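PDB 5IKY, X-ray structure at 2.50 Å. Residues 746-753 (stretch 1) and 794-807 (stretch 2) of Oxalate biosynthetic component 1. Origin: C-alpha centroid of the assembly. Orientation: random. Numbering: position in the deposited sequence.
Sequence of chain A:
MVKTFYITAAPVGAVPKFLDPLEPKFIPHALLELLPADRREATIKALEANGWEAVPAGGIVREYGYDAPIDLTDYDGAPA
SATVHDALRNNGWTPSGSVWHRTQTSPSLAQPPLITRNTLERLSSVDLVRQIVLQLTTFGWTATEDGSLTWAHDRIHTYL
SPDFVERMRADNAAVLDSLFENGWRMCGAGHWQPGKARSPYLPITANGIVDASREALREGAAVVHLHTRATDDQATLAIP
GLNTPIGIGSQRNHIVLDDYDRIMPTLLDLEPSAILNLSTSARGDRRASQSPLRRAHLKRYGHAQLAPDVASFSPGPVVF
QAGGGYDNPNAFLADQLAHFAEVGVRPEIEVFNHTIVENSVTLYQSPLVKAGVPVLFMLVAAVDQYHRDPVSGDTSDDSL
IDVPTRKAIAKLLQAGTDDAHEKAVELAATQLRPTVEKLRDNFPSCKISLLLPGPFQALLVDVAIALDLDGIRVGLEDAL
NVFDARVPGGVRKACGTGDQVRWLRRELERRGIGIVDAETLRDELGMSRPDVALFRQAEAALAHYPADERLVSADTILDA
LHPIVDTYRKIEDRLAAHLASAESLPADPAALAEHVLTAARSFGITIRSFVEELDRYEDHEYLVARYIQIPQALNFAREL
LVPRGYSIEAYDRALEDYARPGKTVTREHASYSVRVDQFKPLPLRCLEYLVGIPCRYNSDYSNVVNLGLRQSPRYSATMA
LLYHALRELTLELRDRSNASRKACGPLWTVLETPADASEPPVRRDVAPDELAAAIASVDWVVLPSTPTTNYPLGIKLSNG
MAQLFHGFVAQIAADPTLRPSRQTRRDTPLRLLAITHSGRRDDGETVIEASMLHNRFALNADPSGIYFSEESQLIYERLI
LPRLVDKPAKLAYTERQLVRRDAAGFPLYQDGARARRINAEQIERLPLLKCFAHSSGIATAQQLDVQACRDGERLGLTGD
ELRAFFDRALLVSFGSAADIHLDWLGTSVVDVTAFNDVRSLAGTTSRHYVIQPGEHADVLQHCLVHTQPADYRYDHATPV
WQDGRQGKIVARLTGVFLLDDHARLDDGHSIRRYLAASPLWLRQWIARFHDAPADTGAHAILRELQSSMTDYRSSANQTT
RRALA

Stretch 1 (746-753) PLWTVLET
Stretch 2 794-807: GIKLSNGMAQLFHG

In this contact from Oxalate biosynthetic component 1, a single β-strand, residues 747-752, lies against a helix that spans 794-807 and extends beyond it at both ends. The two run in roughly the same direction, their axes crossing at -33° with a closest approach of 9.7 Å. Strand torsions are extended, from -109/149 at L747 to -120/115 at L751, and E752 opens to -116/177. The helix holds phi near -65° and psi near -40°, relaxing to -84/-28 at H806. Its i to i+4 hydrogen bonds are unbroken from S798 N to G794 O (2.9 Å) through G807 N to Q803 O (2.9 Å).

The register pairs every second strand residue with every fourth helix residue. CA-CA distances are 8.4 Å for L747 and I795, 8.2 Å for T749 and N799, and 7.6 Å for L751 and Q803, so the backbones draw slightly closer toward the C-terminal end. Strand alternation turns L747, T749 and L751 toward the helix, while W748 and V750 remain out of its reach.

Two apolar side-chain contacts lie on this face, at L747 and at L751. L747 (m, t) places CD1 3.7 Å from CD1 of I795 (m, t); the CA-to-CB bond of I795 points sideways, but its side chain extends back to meet the leucine. L751 (chi1 -79°, chi2 75°) has the largest covered area of any residue here. L751 CD2 lies 3.9 Å from A802 CB and 3.8 Å from Q803 N, so the methyl rests against helix backbone as well as the small alanine side chain. Q803 (t, t, chi3 -59°) contributes little more, its CB being 4.4 Å from L751 CD2.

Between these two apolar sites the packing is looser. T749 (m) brings CG2 to 4.4 Å from OD1 of N799 (chi1 -69°, chi2 -24°), a methyl-to-oxygen approach at the limit of contact.

Polar atoms gather around H806 (chi1 165°, chi2 86°), whose CA-to-CB bond points toward the strand. T753 (chi1 -47°) sets OG1 3.5 Å from H806 CE1, near the ring plane at its edge. The carbonyls of L751 and E752 approach obliquely, with L751 O 4.1 Å from H806 ND1 and E752 O 4.3 Å from H806 NE2, both too distant for hydrogen bonds. E752 is modelled only to CB, which points away from the helix. No hydrogen bond links the two stretches among the modelled atoms, and 329 Å² is buried between them, both sides summed.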

ATOM      1  N   PRO A 746     -31.152 -23.342  17.316  1.00 95.91           N
ATOM      2  CA  PRO A 746     -31.118 -22.735  15.984  1.00 91.51           C
ATOM      3  C   PRO A 746     -32.498 -22.619  15.345  1.00103.10           C
ATOM      4  O   PRO A 746     -33.415 -23.350  15.718  1.00107.83           O
ATOM      5  CB  PRO A 746     -30.237 -23.702  15.188  1.00 86.03           C
ATOM      6  CG  PRO A 746     -30.448 -25.016  15.849  1.00 92.25           C
ATOM      7  CD  PRO A 746     -30.613 -24.713  17.313  1.00 94.06           C
ATOM      8  N   LEU A 747     -32.635 -21.702  14.392  1.00109.54           N
ATOM      9  CA  LEU A 747     -33.861 -21.579  13.612  1.00106.23           C
ATOM     10  C   LEU A 747     -33.624 -22.043  12.181  1.00111.20           C
ATOM     11  O   LEU A 747     -32.522 -21.907  11.648  1.00103.40           O
ATOM     12  CB  LEU A 747     -34.376 -20.139  13.618  1.00 99.27           C
ATOM     13  CG  LEU A 747     -34.914 -19.582  14.936  1.00102.64           C
ATOM     14  CD1 LEU A 747     -35.431 -18.168  14.736  1.00106.73           C
ATOM     15  CD2 LEU A 747     -36.005 -20.482  15.496  1.00104.76           C
ATOM     16  N   TRP A 748     -34.667 -22.589  11.564  1.00111.82           N
ATOM     17  CA  TRP A 748     -34.574 -23.090  10.200  1.00102.25           C
ATOM     18  C   TRP A 748     -35.620 -22.413   9.322  1.00105.51           C
ATOM     19  O   TRP A 748     -36.799 -22.361   9.675  1.00111.21           O
ATOM     20  CB  TRP A 748     -34.742 -24.610  10.177  1.00100.90           C
ATOM     21  CG  TRP A 748     -33.841 -25.318  11.152  1.00102.00           C
ATOM     22  CD1 TRP A 748     -34.057 -25.493  12.489  1.00 98.89           C
ATOM     23  CD2 TRP A 748     -32.581 -25.941  10.866  1.00103.70           C
ATOM     24  NE1 TRP A 748     -33.013 -26.185  13.051  1.00106.95           N
ATOM     25  CE2 TRP A 748     -32.094 -26.472  12.077  1.00104.28           C
ATOM     26  CE3 TRP A 748     -31.818 -26.101   9.704  1.00101.33           C
ATOM     27  CZ2 TRP A 748     -30.879 -27.151  12.160  1.00 95.65           C
ATOM     28  CZ3 TRP A 748     -30.613 -26.776   9.789  1.00102.75           C
ATOM     29  CH2 TRP A 748     -30.156 -27.292  11.009  1.00100.37           C
ATOM     30  N   THR A 749     -35.182 -21.888   8.182  1.00104.58           N
ATOM     31  CA  THR A 749     -36.056 -21.109   7.310  1.00108.69           C
ATOM     32  C   THR A 749     -35.842 -21.450   5.837  1.00104.70           C
ATOM     33  O   THR A 749     -34.708 -21.504   5.361  1.00 96.69           O
ATOM     34  CB  THR A 749     -35.836 -19.594   7.523  1.00109.68           C
ATOM     35  OG1 THR A 749     -36.190 -19.243   8.867  1.00105.15           O
ATOM     36  CG2 THR A 749     -36.681 -18.778   6.555  1.00105.24           C
ATOM     37  N   VAL A 750     -36.939 -21.683   5.121  1.00103.00           N
ATOM     38  CA  VAL A 750     -36.881 -22.014   3.701  1.00101.41           C
ATOM     39  C   VAL A 750     -37.350 -20.844   2.832  1.00105.17           C
ATOM     40  O   VAL A 750     -38.362 -20.212   3.128  1.00112.94           O
ATOM     41  CB  VAL A 750     -37.737 -23.256   3.383  1.00101.55           C
ATOM     42  CG1 VAL A 750     -37.520 -23.700   1.944  1.00 95.29           C
ATOM     43  CG2 VAL A 750     -37.405 -24.384   4.345  1.00 95.28           C
ATOM     44  N   LEU A 751     -36.611 -20.562   1.761  1.00103.39           N
ATOM     45  CA  LEU A 751     -36.962 -19.475   0.849  1.00109.99           C
ATOM     46  C   LEU A 751     -37.216 -19.971  -0.572  1.00124.62           C
ATOM     47  O   LEU A 751     -36.305 -20.459  -1.241  1.00130.84           O
ATOM     48  CB  LEU A 751     -35.860 -18.409   0.821  1.00108.44           C
ATOM     49  CG  LEU A 751     -35.784 -17.386   1.956  1.00108.74           C
ATOM     50  CD1 LEU A 751     -35.224 -18.004   3.229  1.00119.60           C
ATOM     51  CD2 LEU A 751     -34.953 -16.181   1.530  1.00 97.35           C
ATOM     52  N   GLU A 752     -38.457 -19.835  -1.030  1.00129.13           N
ATOM     53  CA  GLU A 752     -38.815 -20.189  -2.399  1.00111.10           C
ATOM     54  C   GLU A 752     -39.275 -18.956  -3.173  1.00117.00           C
ATOM     55  O   GLU A 752     -39.370 -17.865  -2.614  1.00120.08           O
ATOM     56  CB  GLU A 752     -39.904 -21.262  -2.411  1.00106.08           C
ATOM     57  N   THR A 753     -39.565 -19.135  -4.459  1.00132.16           N
ATOM     58  CA  THR A 753     -39.989 -18.027  -5.307  1.00129.86           C
ATOM     59  C   THR A 753     -41.510 -17.945  -5.391  1.00127.92           C
ATOM     60  O   THR A 753     -42.085 -16.856  -5.375  1.00132.75           O
ATOM     61  CB  THR A 753     -39.411 -18.155  -6.729  1.00128.38           C
ATOM     62  OG1 THR A 753     -38.015 -18.469  -6.656  1.00120.46           O
ATOM     63  CG2 THR A 753     -39.600 -16.859  -7.501  1.00132.46           C
ATOM     64  N   GLY A 794     -31.028 -10.664  15.009  1.00 77.13           N
ATOM     65  CA  GLY A 794     -30.328 -11.782  14.401  1.00 83.72           C
ATOM     66  C   GLY A 794     -31.113 -12.478  13.306  1.00 84.72           C
ATOM     67  O   GLY A 794     -30.552 -12.864  12.281  1.00 79.38           O
ATOM     68  N   ILE A 795     -32.415 -12.641  13.522  1.00 91.67           N
ATOM     69  CA  ILE A 795     -33.277 -13.277  12.536  1.00 87.38           C
ATOM     70  C   ILE A 795     -33.414 -12.397  11.298  1.00 97.52           C
ATOM     71  O   ILE A 795     -33.414 -12.892  10.170  1.00108.08           O
ATOM     72  CB  ILE A 795     -34.676 -13.572  13.110  1.00 87.52           C
ATOM     73  CG1 ILE A 795     -34.561 -14.300  14.450  1.00 91.20           C
ATOM     74  CG2 ILE A 795     -35.502 -14.385  12.125  1.00 84.04           C
ATOM     75  CD1 ILE A 795     -35.889 -14.521  15.137  1.00 81.17           C
ATOM     76  N   LYS A 796     -33.528 -11.090  11.519  1.00 89.83           N
ATOM     77  CA  LYS A 796     -33.645 -10.131  10.428  1.00 79.39           C
ATOM     78  C   LYS A 796     -32.422 -10.194   9.523  1.00 89.81           C
ATOM     79  O   LYS A 796     -32.543 -10.210   8.297  1.00 96.31           O
ATOM     80  CB  LYS A 796     -33.826  -8.713  10.972  1.00 75.89           C
ATOM     81  N   LEU A 797     -31.246 -10.237  10.141  1.00 96.34           N
ATOM     82  CA  LEU A 797     -29.991 -10.334   9.405  1.00 96.30           C
ATOM     83  C   LEU A 797     -29.869 -11.689   8.715  1.00 93.51           C
ATOM     84  O   LEU A 797     -29.384 -11.780   7.586  1.00 98.52           O
ATOM     85  CB  LEU A 797     -28.805 -10.108  10.344  1.00 87.64           C
ATOM     86  CG  LEU A 797     -28.775  -8.750  11.046  1.00 84.30           C
ATOM     87  CD1 LEU A 797     -27.708  -8.726  12.128  1.00 87.41           C
ATOM     88  CD2 LEU A 797     -28.550  -7.631  10.040  1.00 73.65           C
ATOM     89  N   SER A 798     -30.313 -12.737   9.401  1.00 85.29           N
ATOM     90  CA  SER A 798     -30.280 -14.087   8.852  1.00 87.47           C
ATOM     91  C   SER A 798     -31.157 -14.184   7.606  1.00 91.04           C
ATOM     92  O   SER A 798     -30.809 -14.868   6.642  1.00 97.09           O
ATOM     93  CB  SER A 798     -30.732 -15.102   9.902  1.00 94.21           C
ATOM     94  OG  SER A 798     -30.615 -16.428   9.417  1.00106.29           O
ATOM     95  N   ASN A 799     -32.291 -13.491   7.633  1.00 79.81           N
ATOM     96  CA  ASN A 799     -33.195 -13.453   6.489  1.00 83.07           C
ATOM     97  C   ASN A 799     -32.590 -12.686   5.320  1.00 90.82           C
ATOM     98  O   ASN A 799     -32.604 -13.158   4.182  1.00 99.11           O
ATOM     99  CB  ASN A 799     -34.534 -12.823   6.881  1.00 91.32           C
ATOM    100  CG  ASN A 799     -35.335 -13.694   7.826  1.00101.18           C
ATOM    101  OD1 ASN A 799     -35.154 -14.911   7.872  1.00115.00           O
ATOM    102  ND2 ASN A 799     -36.229 -13.074   8.587  1.00 98.65           N
ATOM    103  N   GLY A 800     -32.064 -11.500   5.611  1.00 94.36           N
ATOM    104  CA  GLY A 800     -31.474 -10.645   4.595  1.00 88.20           C
ATOM    105  C   GLY A 800     -30.323 -11.305   3.863  1.00 91.24           C
ATOM    106  O   GLY A 800     -30.172 -11.141   2.651  1.00103.10           O
ATOM    107  N   MET A 801     -29.508 -12.051   4.600  1.00 95.41           N
ATOM    108  CA  MET A 801     -28.391 -12.774   4.006  1.00 90.34           C
ATOM    109  C   MET A 801     -28.898 -13.886   3.099  1.00 91.34           C
ATOM    110  O   MET A 801     -28.332 -14.145   2.037  1.00 95.77           O
ATOM    111  CB  MET A 801     -27.481 -13.352   5.091  1.00 80.24           C
ATOM    112  CG  MET A 801     -26.029 -12.929   4.971  1.00 92.53           C
ATOM    113  SD  MET A 801     -24.925 -13.966   5.948  1.00123.23           S
ATOM    114  CE  MET A 801     -25.121 -15.538   5.115  1.00 72.05           C
ATOM    115  N   ALA A 802     -29.973 -14.538   3.527  1.00 81.10           N
ATOM    116  CA  ALA A 802     -30.574 -15.620   2.758  1.00 83.80           C
ATOM    117  C   ALA A 802     -31.197 -15.093   1.472  1.00 96.53           C
ATOM    118  O   ALA A 802     -31.091 -15.719   0.416  1.00 96.82           O
ATOM    119  CB  ALA A 802     -31.613 -16.346   3.589  1.00 87.64           C
ATOM    120  N   GLN A 803     -31.852 -13.940   1.570  1.00101.20           N
ATOM    121  CA  GLN A 803     -32.486 -13.320   0.416  1.00 99.89           C
ATOM    122  C   GLN A 803     -31.442 -12.881  -0.601  1.00 90.22           C
ATOM    123  O   GLN A 803     -31.642 -13.021  -1.808  1.00 94.23           O
ATOM    124  CB  GLN A 803     -33.341 -12.126   0.842  1.00104.16           C
ATOM    125  CG  GLN A 803     -34.073 -11.456  -0.308  1.00113.84           C
ATOM    126  CD  GLN A 803     -34.918 -10.282   0.144  1.00129.15           C
ATOM    127  OE1 GLN A 803     -35.820 -10.432   0.968  1.00137.36           O
ATOM    128  NE2 GLN A 803     -34.630  -9.103  -0.396  1.00132.98           N
ATOM    129  N   LEU A 804     -30.329 -12.351  -0.105  1.00 91.31           N
ATOM    130  CA  LEU A 804     -29.226 -11.948  -0.969  1.00100.97           C
ATOM    131  C   LEU A 804     -28.677 -13.133  -1.758  1.00101.25           C
ATOM    132  O   LEU A 804     -28.408 -13.024  -2.955  1.00 97.19           O
ATOM    133  CB  LEU A 804     -28.108 -11.299  -0.147  1.00 94.53           C
ATOM    134  CG  LEU A 804     -28.250  -9.799   0.134  1.00 87.99           C
ATOM    135  CD1 LEU A 804     -27.287  -9.352   1.228  1.00 89.71           C
ATOM    136  CD2 LEU A 804     -28.029  -8.997  -1.139  1.00 75.68           C
ATOM    137  N   PHE A 805     -28.524 -14.267  -1.078  1.00 98.09           N
ATOM    138  CA  PHE A 805     -27.994 -15.483  -1.696  1.00105.45           C
ATOM    139  C   PHE A 805     -28.951 -16.098  -2.700  1.00113.06           C
ATOM    140  O   PHE A 805     -28.525 -16.726  -3.673  1.00117.00           O
ATOM    141  CB  PHE A 805     -27.648 -16.526  -0.629  1.00 88.79           C
ATOM    142  CG  PHE A 805     -26.235 -16.448  -0.142  1.00 91.89           C
ATOM    143  CD1 PHE A 805     -25.180 -16.742  -0.993  1.00100.66           C
ATOM    144  CD2 PHE A 805     -25.957 -16.105   1.170  1.00 84.58           C
ATOM    145  CE1 PHE A 805     -23.881 -16.680  -0.550  1.00 79.79           C
ATOM    146  CE2 PHE A 805     -24.656 -16.041   1.618  1.00 78.94           C
ATOM    147  CZ  PHE A 805     -23.617 -16.329   0.756  1.00 79.24           C
ATOM    148  N   HIS A 806     -30.245 -15.928  -2.455  1.00103.33           N
ATOM    149  CA  HIS A 806     -31.263 -16.500  -3.328  1.00112.79           C
ATOM    150  C   HIS A 806     -31.548 -15.622  -4.532  1.00110.41           C
ATOM    151  O   HIS A 806     -31.945 -16.112  -5.583  1.00118.28           O
ATOM    152  CB  HIS A 806     -32.555 -16.744  -2.544  1.00107.91           C
ATOM    153  CG  HIS A 806     -33.754 -16.979  -3.406  1.00112.47           C
ATOM    154  ND1 HIS A 806     -34.082 -18.226  -3.886  1.00118.23           N
ATOM    155  CD2 HIS A 806     -34.748 -16.149  -3.799  1.00106.73           C
ATOM    156  CE1 HIS A 806     -35.194 -18.144  -4.598  1.00102.31           C
ATOM    157  NE2 HIS A 806     -35.616 -16.894  -4.561  1.00108.44           N
ATOM    158  N   GLY A 807     -31.335 -14.324  -4.373  1.00102.59           N
ATOM    159  CA  GLY A 807     -31.456 -13.408  -5.486  1.00 99.94           C
ATOM    160  C   GLY A 807     -30.235 -13.551  -6.373  1.00109.04           C
ATOM    161  O   GLY A 807     -30.277 -13.297  -7.577  1.00115.17           O
TER